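Local coordinates for protein GCN5-related N-acetyltransferase (Exiguobacterium sibiricum 255-15, PDB 3GY9) that binds coenzyme A and probably transfers an acyl group from an acyl-coenzyme A to an acceptor that is not known, at residues Y15-L20 / N59-C64; A50-L55 / E99-E104; Y109-L114 / T139-A144. All blocks are in the same frame, centred on the assembly; numbering follows the deposited sequence. Where two conformers were deposited one is given.

Interaction 1. Residues Y15-L20 / N59-C64; sequences YNWLPL and NQVLAC. With SO4 (sulfate ion), chain C.
With CG1 anti to its backbone N (chi1 172°) and CG2 anti to the carbonyl carbon, Val-61 sends its two methyls to different partners in residues 15-20. CG1 lies 3.8 Å from CD2 of Leu-20, and these two side chains cross at about a right angle. CG2 of Val-61 instead meets Tyr-15, with the tyrosine CB 4.1 Å away and CD1 just as near. At Cys-64 the first torsion (chi1 61°) sets SG between the backbone N and the carbonyl carbon, where the sulfur touches Leu-20 CD2 at 3.6 Å. One leucine methyl therefore serves both the valine and the cysteine, while CD1 lies against the backbone of Leu-62 and Ala-63. Trp-17 starts away from the strand, yet its indole returns, and Cys-64 CB approaches CZ3 to 4.1 Å at the ring edge. Tyr-15 CB packs over one indole face, offset toward the rim.

No direct hydrogen bond joins the segments; polar groups at the margin are bridged instead. A water donates to Asn-16 O (2.9 Å), accepts from Val-61 N (3.0 Å) and donates to a sulfate, probably from the crystallisation liquor. Asn-16 ND2 and Gln-60 NE2 each donate to that ion, the glutamine almost straight (176°). Asn-16 OD1 meanwhile caps the following helix by accepting from Leu-18 N, which stands above its carbonyl plane.

Helix 18-26 is thus seated on the central GNAT sheet, with Val-53 of strand 50-55 beside Tyr-15 and Trp-17. Met-35 of helix 31-37 packs on both Trp-17 and Cys-64. Ala-63 turns its side chain away from this helical layer, toward Val-84 of strand 76-84, a coenzyme A-binding residue.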
loop_
_atom_site.group_PDB
_atom_site.type_symbol
_atom_site.label_atom_id
_atom_site.label_comp_id
_atom_site.label_asym_id
_atom_site.label_seq_id
_atom_site.Cartn_x
_atom_site.Cartn_y
_atom_site.Cartn_z
ATOM N N TYR A 15 16.276 6.869 1.452
ATOM C CA TYR A 15 15.494 6.885 2.701
ATOM C C TYR A 15 16.145 5.994 3.711
ATOM O O TYR A 15 16.767 4.981 3.348
ATOM C CB TYR A 15 14.082 6.345 2.480
ATOM C CG TYR A 15 13.299 7.070 1.428
ATOM C CD1 TYR A 15 12.573 8.221 1.732
ATOM C CD2 TYR A 15 13.315 6.627 0.106
ATOM C CE1 TYR A 15 11.851 8.897 0.739
ATOM C CE2 TYR A 15 12.607 7.292 -0.879
ATOM C CZ TYR A 15 11.886 8.411 -0.559
ATOM O OH TYR A 15 11.206 9.045 -1.562
ATOM N N ASN A 16 15.984 6.321 4.991
ATOM C CA ASN A 16 16.386 5.381 6.036
ATOM C C ASN A 16 15.247 4.429 6.320
ATOM O O ASN A 16 14.278 4.795 6.990
ATOM C CB ASN A 16 16.781 6.111 7.310
ATOM C CG ASN A 16 17.300 5.164 8.396
ATOM O OD1 ASN A 16 17.422 3.952 8.148
ATOM N ND2 ASN A 16 17.624 5.701 9.585
ATOM N N TRP A 17 15.378 3.206 5.825
ATOM C CA TRP A 17 14.348 2.180 5.991
ATOM C C TRP A 17 14.508 1.344 7.247
ATOM O O TRP A 17 13.654 0.502 7.539
ATOM C CB TRP A 17 14.382 1.199 4.811
ATOM C CG TRP A 17 14.048 1.813 3.507
ATOM C CD1 TRP A 17 14.924 2.193 2.540
ATOM C CD2 TRP A 17 12.739 2.124 3.019
ATOM N NE1 TRP A 17 14.237 2.720 1.471
ATOM C CE2 TRP A 17 12.894 2.699 1.744
ATOM C CE3 TRP A 17 11.452 1.980 3.537
ATOM C CZ2 TRP A 17 11.805 3.109 0.974
ATOM C CZ3 TRP A 17 10.367 2.396 2.763
ATOM C CH2 TRP A 17 10.559 2.955 1.506
ATOM N N LEU A 18 15.614 1.508 7.965
ATOM C CA LEU A 18 15.894 0.619 9.101
ATOM C C LEU A 18 14.793 0.611 10.165
ATOM O O LEU A 18 14.445 -0.459 10.664
ATOM C CB LEU A 18 17.254 0.882 9.716
ATOM C CG LEU A 18 18.387 0.330 8.877
ATOM C CD1 LEU A 18 19.697 0.656 9.560
ATOM C CD2 LEU A 18 18.252 -1.192 8.650
ATOM N N PRO A 19 14.286 1.791 10.564
ATOM C CA PRO A 19 13.199 1.729 11.557
ATOM C C PRO A 19 11.983 0.918 11.118
ATOM O O PRO A 19 11.473 0.095 11.884
ATOM C CB PRO A 19 12.841 3.195 11.773
ATOM C CG PRO A 19 14.083 3.946 11.410
ATOM C CD PRO A 19 14.728 3.178 10.304
ATOM N N LEU A 20 11.559 1.112 9.878
ATOM C CA LEU A 20 10.418 0.378 9.316
ATOM C C LEU A 20 10.708 -1.129 9.245
ATOM O O LEU A 20 9.854 -1.966 9.569
ATOM C CB LEU A 20 10.066 0.936 7.927
ATOM C CG LEU A 20 8.590 1.003 7.555
ATOM C CD1 LEU A 20 7.813 1.893 8.477
ATOM C CD2 LEU A 20 8.474 1.478 6.121
ATOM N N ASN A 59 11.026 14.512 8.233
ATOM C CA ASN A 59 11.441 13.661 7.116
ATOM C C ASN A 59 11.880 12.264 7.481
ATOM O O ASN A 59 12.758 11.648 6.851
ATOM C CB ASN A 59 12.446 14.383 6.239
ATOM C CG ASN A 59 11.800 15.515 5.453
ATOM O OD1 ASN A 59 10.620 15.461 5.088
ATOM N ND2 ASN A 59 12.572 16.532 5.183
ATOM N N GLN A 60 11.172 11.711 8.456
ATOM C CA GLN A 60 11.347 10.313 8.813
ATOM C C GLN A 60 10.231 9.502 8.166
ATOM O O GLN A 60 9.100 9.983 8.041
ATOM C CB GLN A 60 11.325 10.145 10.322
ATOM C CG GLN A 60 12.468 10.835 10.989
ATOM C CD GLN A 60 12.591 10.561 12.455
ATOM O OE1 GLN A 60 11.629 10.707 13.207
ATOM N NE2 GLN A 60 13.798 10.248 12.895
ATOM N N VAL A 61 10.561 8.292 7.735
ATOM C CA VAL A 61 9.588 7.411 7.079
ATOM C C VAL A 61 8.658 6.839 8.145
ATOM O O VAL A 61 9.117 6.161 9.085
ATOM C CB VAL A 61 10.279 6.224 6.362
ATOM C CG1 VAL A 61 9.237 5.214 5.865
ATOM C CG2 VAL A 61 11.130 6.717 5.231
ATOM N N LEU A 62 7.356 7.107 8.016
ATOM C CA LEU A 62 6.382 6.573 8.975
ATOM C C LEU A 62 5.542 5.408 8.423
ATOM O O LEU A 62 4.899 4.697 9.201
ATOM C CB LEU A 62 5.437 7.671 9.444
ATOM C CG LEU A 62 6.045 8.909 10.111
ATOM C CD1 LEU A 62 4.967 9.858 10.507
ATOM C CD2 LEU A 62 6.901 8.536 11.305
ATOM N N ALA A 63 5.552 5.236 7.099
ATOM C CA ALA A 63 4.741 4.219 6.437
ATOM C C ALA A 63 5.180 4.047 5.006
ATOM O O ALA A 63 5.821 4.923 4.423
ATOM C CB ALA A 63 3.289 4.613 6.450
ATOM N N CYS A 64 4.822 2.893 4.453
ATOM C CA CYS A 64 4.988 2.670 3.034
ATOM C C CYS A 64 3.775 1.930 2.498
ATOM O O CYS A 64 3.031 1.335 3.268
ATOM C CB CYS A 64 6.272 1.856 2.764
ATOM S SG CYS A 64 6.323 0.223 3.506
HETATM S S SO4 C . 16.034 9.157 9.933
HETATM O O1 SO4 C . 16.059 9.994 11.126
HETATM O O2 SO4 C . 15.565 9.944 8.802
HETATM O O3 SO4 C . 15.122 8.042 10.155
HETATM O O4 SO4 C . 17.370 8.649 9.642
HETATM O O HOH W 1 13.274 7.110 8.443
#

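Interaction 2. Residues A50-L55 / E99-E104; sequences AMFVAL and EKIMSE
Ala-50 opens the strand's contact with Glu-104, its CB lying 3.6 Å from the carboxylate oxygen OE2. Two residues on, Phe-52 carries most of the strand's share of the contact, and three side chains of the helix meet its ring. Its first torsion holds CG anti to the carbonyl carbon (chi1 -59°), and the ring reaches into the helix surface from there. Over one face, offset toward the rim, passes CD of Lys-100; the next carbon, CE, comes to 3.6 Å from Phe-52 CE1. The lysine is extended as far as CE and bends at chi4, crossing the phenylalanine at about a right angle. Ile-101 and the ring lie past one another, pointing opposite ways, with CG1 3.8 Å from Phe-52 CD2. At the far tip, Phe-52 CZ faces Glu-104 OE1 at 3.7 Å, the carboxylate lying at the ring edge with its plane turned 68° from that of the ring. Strand and helix axes are 10.0 Å apart, so helix 93-105 lies on the sheet of the GNAT domain roughly antiparallel to this strand.

No hydrogen bond crosses; the contact is van der Waals, between the ring, the lysine and isoleucine carbons, and the glutamate's carboxylate. The glutamate's charge is met by Arg-8, which forms a salt bridge to OE1, and by Tyr-67 OH, hydrogen-bonded to OE2; these partners probably make a carboxylate tolerable beside an alanine methyl and a phenyl edge.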
loop_
_atom_site.group_PDB
_atom_site.type_symbol
_atom_site.label_atom_id
_atom_site.label_comp_id
_atom_site.label_asym_id
_atom_site.label_seq_id
_atom_site.Cartn_x
_atom_site.Cartn_y
_atom_site.Cartn_z
ATOM N N ALA A 50 3.508 1.733 -8.526
ATOM C CA ALA A 50 4.127 2.802 -7.750
ATOM C C ALA A 50 4.292 2.342 -6.317
ATOM O O ALA A 50 3.513 1.513 -5.818
ATOM C CB ALA A 50 3.268 4.033 -7.782
HETATM N N MSE A 51 5.283 2.923 -5.633
HETATM C CA MSE A 51 5.471 2.719 -4.210
HETATM C C MSE A 51 5.510 4.088 -3.577
HETATM O O MSE A 51 6.166 5.006 -4.108
HETATM C CB MSE A 51 6.777 2.002 -3.927
HETATM C CG MSE A 51 7.078 1.732 -2.470
HETATM SE SE MSE A 51 5.663 0.787 -1.475
HETATM C CE MSE A 51 5.398 -0.647 -2.691
ATOM N N PHE A 52 4.802 4.224 -2.456
ATOM C CA PHE A 52 4.774 5.482 -1.720
ATOM C C PHE A 52 5.323 5.332 -0.317
ATOM O O PHE A 52 5.278 4.257 0.267
ATOM C CB PHE A 52 3.341 6.019 -1.632
ATOM C CG PHE A 52 2.726 6.259 -2.962
ATOM C CD1 PHE A 52 3.027 7.406 -3.674
ATOM C CD2 PHE A 52 1.845 5.343 -3.515
ATOM C CE1 PHE A 52 2.473 7.625 -4.928
ATOM C CE2 PHE A 52 1.282 5.565 -4.781
ATOM C CZ PHE A 52 1.598 6.714 -5.475
ATOM N N VAL A 53 5.831 6.446 0.213
ATOM C CA VAL A 53 6.164 6.549 1.625
ATOM C C VAL A 53 5.474 7.758 2.230
ATOM O O VAL A 53 5.273 8.773 1.537
ATOM C CB VAL A 53 7.693 6.689 1.897
ATOM C CG1 VAL A 53 8.362 5.352 1.724
ATOM C CG2 VAL A 53 8.316 7.767 1.038
ATOM N N ALA A 54 5.143 7.639 3.517
ATOM C CA ALA A 54 4.636 8.767 4.297
ATOM C C ALA A 54 5.815 9.289 5.104
ATOM O O ALA A 54 6.459 8.526 5.813
ATOM C CB ALA A 54 3.539 8.331 5.212
ATOM N N LEU A 55 6.096 10.575 4.950
ATOM C CA LEU A 55 7.176 11.233 5.645
ATOM C C LEU A 55 6.637 12.170 6.697
ATOM O O LEU A 55 5.725 12.967 6.437
ATOM C CB LEU A 55 8.024 12.036 4.679
ATOM C CG LEU A 55 8.736 11.232 3.604
ATOM C CD1 LEU A 55 9.512 12.179 2.741
ATOM C CD2 LEU A 55 9.677 10.189 4.178
ATOM N N GLU A 99 -5.874 6.186 0.139
ATOM C CA GLU A 99 -6.666 7.071 -0.742
ATOM C C GLU A 99 -5.845 7.515 -1.955
ATOM O O GLU A 99 -6.362 7.551 -3.067
ATOM C CB GLU A 99 -7.259 8.265 0.022
ATOM C CG GLU A 99 -8.386 7.827 0.942
ATOM C CD GLU A 99 -9.040 8.955 1.706
ATOM O OE1 GLU A 99 -8.478 10.074 1.758
ATOM O OE2 GLU A 99 -10.124 8.695 2.275
ATOM N N LYS A 100 -4.563 7.788 -1.744
ATOM C CA LYS A 100 -3.668 8.145 -2.837
ATOM C C LYS A 100 -3.445 6.961 -3.784
ATOM O O LYS A 100 -3.553 7.098 -5.010
ATOM C CB LYS A 100 -2.330 8.660 -2.295
ATOM C CG LYS A 100 -1.423 9.241 -3.361
ATOM C CD LYS A 100 -0.198 9.895 -2.745
ATOM C CE LYS A 100 0.708 10.494 -3.799
ATOM N NZ LYS A 100 0.276 11.880 -4.195
ATOM N N ILE A 101 -3.155 5.804 -3.194
ATOM C CA ILE A 101 -2.958 4.580 -3.961
ATOM C C ILE A 101 -4.178 4.256 -4.813
ATOM O O ILE A 101 -4.067 3.958 -6.007
ATOM C CB ILE A 101 -2.662 3.396 -3.013
ATOM C CG1 ILE A 101 -1.257 3.544 -2.405
ATOM C CG2 ILE A 101 -2.774 2.065 -3.764
ATOM C CD1 ILE A 101 -0.966 2.593 -1.253
HETATM N N MSE A 102 -5.357 4.300 -4.206
HETATM C CA MSE A 102 -6.592 3.898 -4.890
HETATM C C MSE A 102 -6.867 4.833 -6.061
HETATM O O MSE A 102 -7.170 4.404 -7.174
HETATM C CB MSE A 102 -7.758 3.878 -3.903
HETATM C CG MSE A 102 -7.559 2.812 -2.868
HETATM SE SE MSE A 102 -8.708 3.054 -1.334
HETATM C CE MSE A 102 -10.098 2.507 -2.161
ATOM N N SER A 103 -6.780 6.121 -5.795
ATOM C CA SER A 103 -7.085 7.096 -6.821
ATOM C C SER A 103 -6.149 6.958 -8.032
ATOM O O SER A 103 -6.600 7.019 -9.192
ATOM C CB SER A 103 -7.062 8.496 -6.215
ATOM O OG SER A 103 -7.399 9.467 -7.174
ATOM N N GLU A 104 -4.869 6.731 -7.779
ATOM C CA GLU A 104 -3.932 6.591 -8.879
ATOM C C GLU A 104 -4.081 5.239 -9.575
ATOM O O GLU A 104 -4.072 5.179 -10.799
ATOM C CB GLU A 104 -2.496 6.772 -8.404
ATOM C CG GLU A 104 -1.478 6.715 -9.525
ATOM C CD GLU A 104 -0.086 7.032 -9.065
ATOM O OE1 GLU A 104 0.123 8.156 -8.554
ATOM O OE2 GLU A 104 0.796 6.159 -9.219
#

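Interaction 3. Residues Y109-L114 / T139-A144; sequences YDRLVL and TLDKTA
Arg-111 lies side by side with Asp-141, both side chains pointing the same way from neighbouring antiparallel strands. The arginine runs extended to CD and then bends (chi3 -73°), which places NE 2.7 Å from Asp-141 OD1. This is a salt bridge whose hydrogen bond is weak, its N-H...O angle being only 126°; the guanidinium and carboxylate planes are turned 64° apart. NH2 of Arg-111 also comes within 3.1 Å of Asp-141 OD1. An alanine in place of Asp-141 would probably leave the guanidinium of Arg-111 without this acidic mate and freer to turn. On the same face of the sheet, Thr-139 holds OG1 anti to its backbone N, so that the hydroxyl oxygen lies 3.5 Å from Arg-111 CD. The same oxygen is 3.7 Å from CG1 of Val-113, across the non-hydrogen-bonded pair.

Between these pairs, Leu-112 and Leu-140 form the hydrogen-bonded pair, each backbone N donating to the other's O at 2.9 Å. Their side chains emerge on the opposite face, where Ala-105 and Met-102 of helix 93-105 meet Leu-112 and Leu-140 respectively. Pairing carries on past the strand, for Lys-142 N donates to Asp-110 O at 2.9 Å. A water also links that oxygen to Thr-143 N. Farther out, Asp-110 OD1 and Lys-142 NZ make a long salt bridge of 3.6 Å, while OD2 of the aspartate pairs with Arg-75.

Asp-141 occupies the N-cap position of helix 142-147 but makes no capping bond through its side chain. Strand 138-141, the last in the chain, is inserted between 111-114 and 129-130, antiparallel to both, as is characteristic of the C-terminal part of the GNAT fold.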
loop_
_atom_site.group_PDB
_atom_site.type_symbol
_atom_site.label_atom_id
_atom_site.label_comp_id
_atom_site.label_asym_id
_atom_site.label_seq_id
_atom_site.Cartn_x
_atom_site.Cartn_y
_atom_site.Cartn_z
ATOM N N TYR A 109 -6.206 0.277 -13.580
ATOM C CA TYR A 109 -6.858 -1.000 -13.271
ATOM C C TYR A 109 -8.351 -0.809 -13.019
ATOM O O TYR A 109 -8.784 0.235 -12.539
ATOM C CB TYR A 109 -6.198 -1.689 -12.063
ATOM C CG TYR A 109 -4.711 -1.916 -12.282
ATOM C CD1 TYR A 109 -4.261 -2.910 -13.138
ATOM C CD2 TYR A 109 -3.772 -1.135 -11.639
ATOM C CE1 TYR A 109 -2.896 -3.132 -13.338
ATOM C CE2 TYR A 109 -2.399 -1.322 -11.843
ATOM C CZ TYR A 109 -1.975 -2.319 -12.711
ATOM O OH TYR A 109 -0.629 -2.504 -12.956
ATOM N N ASP A 110 -9.126 -1.816 -13.400
ATOM C CA ASP A 110 -10.571 -1.799 -13.207
ATOM C C ASP A 110 -10.974 -2.469 -11.899
ATOM O O ASP A 110 -12.140 -2.397 -11.498
ATOM C CB ASP A 110 -11.265 -2.483 -14.384
ATOM C CG ASP A 110 -11.124 -1.692 -15.644
ATOM O OD1 ASP A 110 -11.526 -0.520 -15.628
ATOM O OD2 ASP A 110 -10.577 -2.200 -16.632
ATOM N N ARG A 111 -10.008 -3.103 -11.240
ATOM C CA ARG A 111 -10.234 -3.769 -9.972
ATOM C C ARG A 111 -8.958 -3.724 -9.168
ATOM O O ARG A 111 -7.883 -3.846 -9.746
ATOM C CB ARG A 111 -10.605 -5.226 -10.216
ATOM C CG ARG A 111 -10.855 -6.026 -8.951
ATOM C CD ARG A 111 -11.396 -7.424 -9.266
ATOM N NE ARG A 111 -12.783 -7.383 -9.717
ATOM C CZ ARG A 111 -13.220 -7.784 -10.914
ATOM N NH1 ARG A 111 -12.394 -8.302 -11.821
ATOM N NH2 ARG A 111 -14.518 -7.691 -11.199
ATOM N N LEU A 112 -9.058 -3.521 -7.855
ATOM C CA LEU A 112 -7.897 -3.618 -6.956
ATOM C C LEU A 112 -8.130 -4.682 -5.913
ATOM O O LEU A 112 -9.233 -4.803 -5.379
ATOM C CB LEU A 112 -7.619 -2.299 -6.243
ATOM C CG LEU A 112 -7.310 -1.121 -7.167
ATOM C CD1 LEU A 112 -7.142 0.137 -6.341
ATOM C CD2 LEU A 112 -6.060 -1.364 -8.020
ATOM N N VAL A 113 -7.080 -5.462 -5.655
ATOM C CA VAL A 113 -7.142 -6.545 -4.693
ATOM C C VAL A 113 -5.974 -6.461 -3.735
ATOM O O VAL A 113 -4.975 -5.828 -4.023
ATOM C CB VAL A 113 -7.150 -7.920 -5.381
ATOM C CG1 VAL A 113 -8.308 -7.994 -6.379
ATOM C CG2 VAL A 113 -5.827 -8.239 -6.062
ATOM N N LEU A 114 -6.105 -7.129 -2.598
ATOM C CA LEU A 114 -5.024 -7.160 -1.605
ATOM C C LEU A 114 -5.225 -8.347 -0.675
ATOM O O LEU A 114 -6.310 -8.932 -0.611
ATOM C CB LEU A 114 -4.935 -5.847 -0.817
ATOM C CG LEU A 114 -6.174 -5.460 0.005
ATOM C CD1 LEU A 114 -6.105 -5.992 1.434
ATOM C CD2 LEU A 114 -6.366 -3.945 0.010
ATOM N N THR A 139 -11.254 -6.956 -2.112
ATOM C CA THR A 139 -11.364 -6.550 -3.509
ATOM C C THR A 139 -12.240 -5.300 -3.648
ATOM O O THR A 139 -13.127 -5.054 -2.829
ATOM C CB THR A 139 -11.938 -7.709 -4.372
ATOM O OG1 THR A 139 -11.858 -7.376 -5.766
ATOM C CG2 THR A 139 -13.390 -8.025 -4.003
ATOM N N LEU A 140 -12.013 -4.532 -4.707
ATOM C CA LEU A 140 -12.831 -3.347 -4.972
ATOM C C LEU A 140 -12.852 -3.066 -6.464
ATOM O O LEU A 140 -11.788 -2.936 -7.063
ATOM C CB LEU A 140 -12.267 -2.139 -4.222
ATOM C CG LEU A 140 -12.942 -0.781 -4.451
ATOM C CD1 LEU A 140 -14.386 -0.827 -3.987
ATOM C CD2 LEU A 140 -12.153 0.327 -3.746
ATOM N N ASP A 141 -14.044 -2.946 -7.040
ATOM C CA ASP A 141 -14.194 -2.601 -8.458
ATOM C C ASP A 141 -14.180 -1.089 -8.663
ATOM O O ASP A 141 -14.684 -0.343 -7.831
ATOM C CB ASP A 141 -15.518 -3.141 -9.008
ATOM C CG ASP A 141 -15.546 -4.648 -9.125
ATOM O OD1 ASP A 141 -14.473 -5.280 -9.243
ATOM O OD2 ASP A 141 -16.671 -5.191 -9.124
ATOM N N LYS A 142 -13.677 -0.647 -9.812
ATOM C CA LYS A 142 -13.618 0.783 -10.106
ATOM C C LYS A 142 -15.005 1.410 -10.102
ATOM O O LYS A 142 -15.175 2.526 -9.637
ATOM C CB LYS A 142 -12.950 1.037 -11.462
ATOM C CG LYS A 142 -12.694 2.517 -11.748
ATOM C CD LYS A 142 -11.917 2.756 -13.041
ATOM C CE LYS A 142 -12.715 2.414 -14.277
ATOM N NZ LYS A 142 -12.130 3.047 -15.509
ATOM N N THR A 143 -15.992 0.688 -10.614
ATOM C CA THR A 143 -17.352 1.220 -10.657
ATOM C C THR A 143 -17.848 1.535 -9.245
ATOM O O THR A 143 -18.495 2.554 -9.031
ATOM C CB THR A 143 -18.319 0.267 -11.376
ATOM O OG1 THR A 143 -18.204 -1.039 -10.819
ATOM C CG2 THR A 143 -17.992 0.191 -12.857
ATOM N N ALA A 144 -17.498 0.697 -8.271
ATOM C CA ALA A 144 -17.859 0.952 -6.880
ATOM C C ALA A 144 -17.104 2.164 -6.341
ATOM O O ALA A 144 -17.681 3.031 -5.683
ATOM C CB ALA A 144 -17.580 -0.268 -6.028
HETATM O O HOH W 2 -15.142 -1.849 -12.488
#

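All three contacts are built on one mixed sheet. Interactions 1 and 2 have centres about 15 Å apart and alternate along the chain; they meet through neighbouring strands 50-55 and 61-69, where Leu-62 N and Ala-54 O are probably hydrogen-bonded. Interaction 3 follows both in sequence. It lies about 15 Å from interaction 2, centre to centre, and touches it where Met-102 packs on Leu-140 and Leu-112. Interactions 1 and 3 stand about 28 Å apart, on opposite sides of the chain's centre, without touching. Helices 18-26 and 93-105 thus lie on opposite faces of the shared sheet, Val-53 facing Trp-17 and Phe-52 facing helix 93-105, and interaction 3 continues that sheet toward its C-terminal strands.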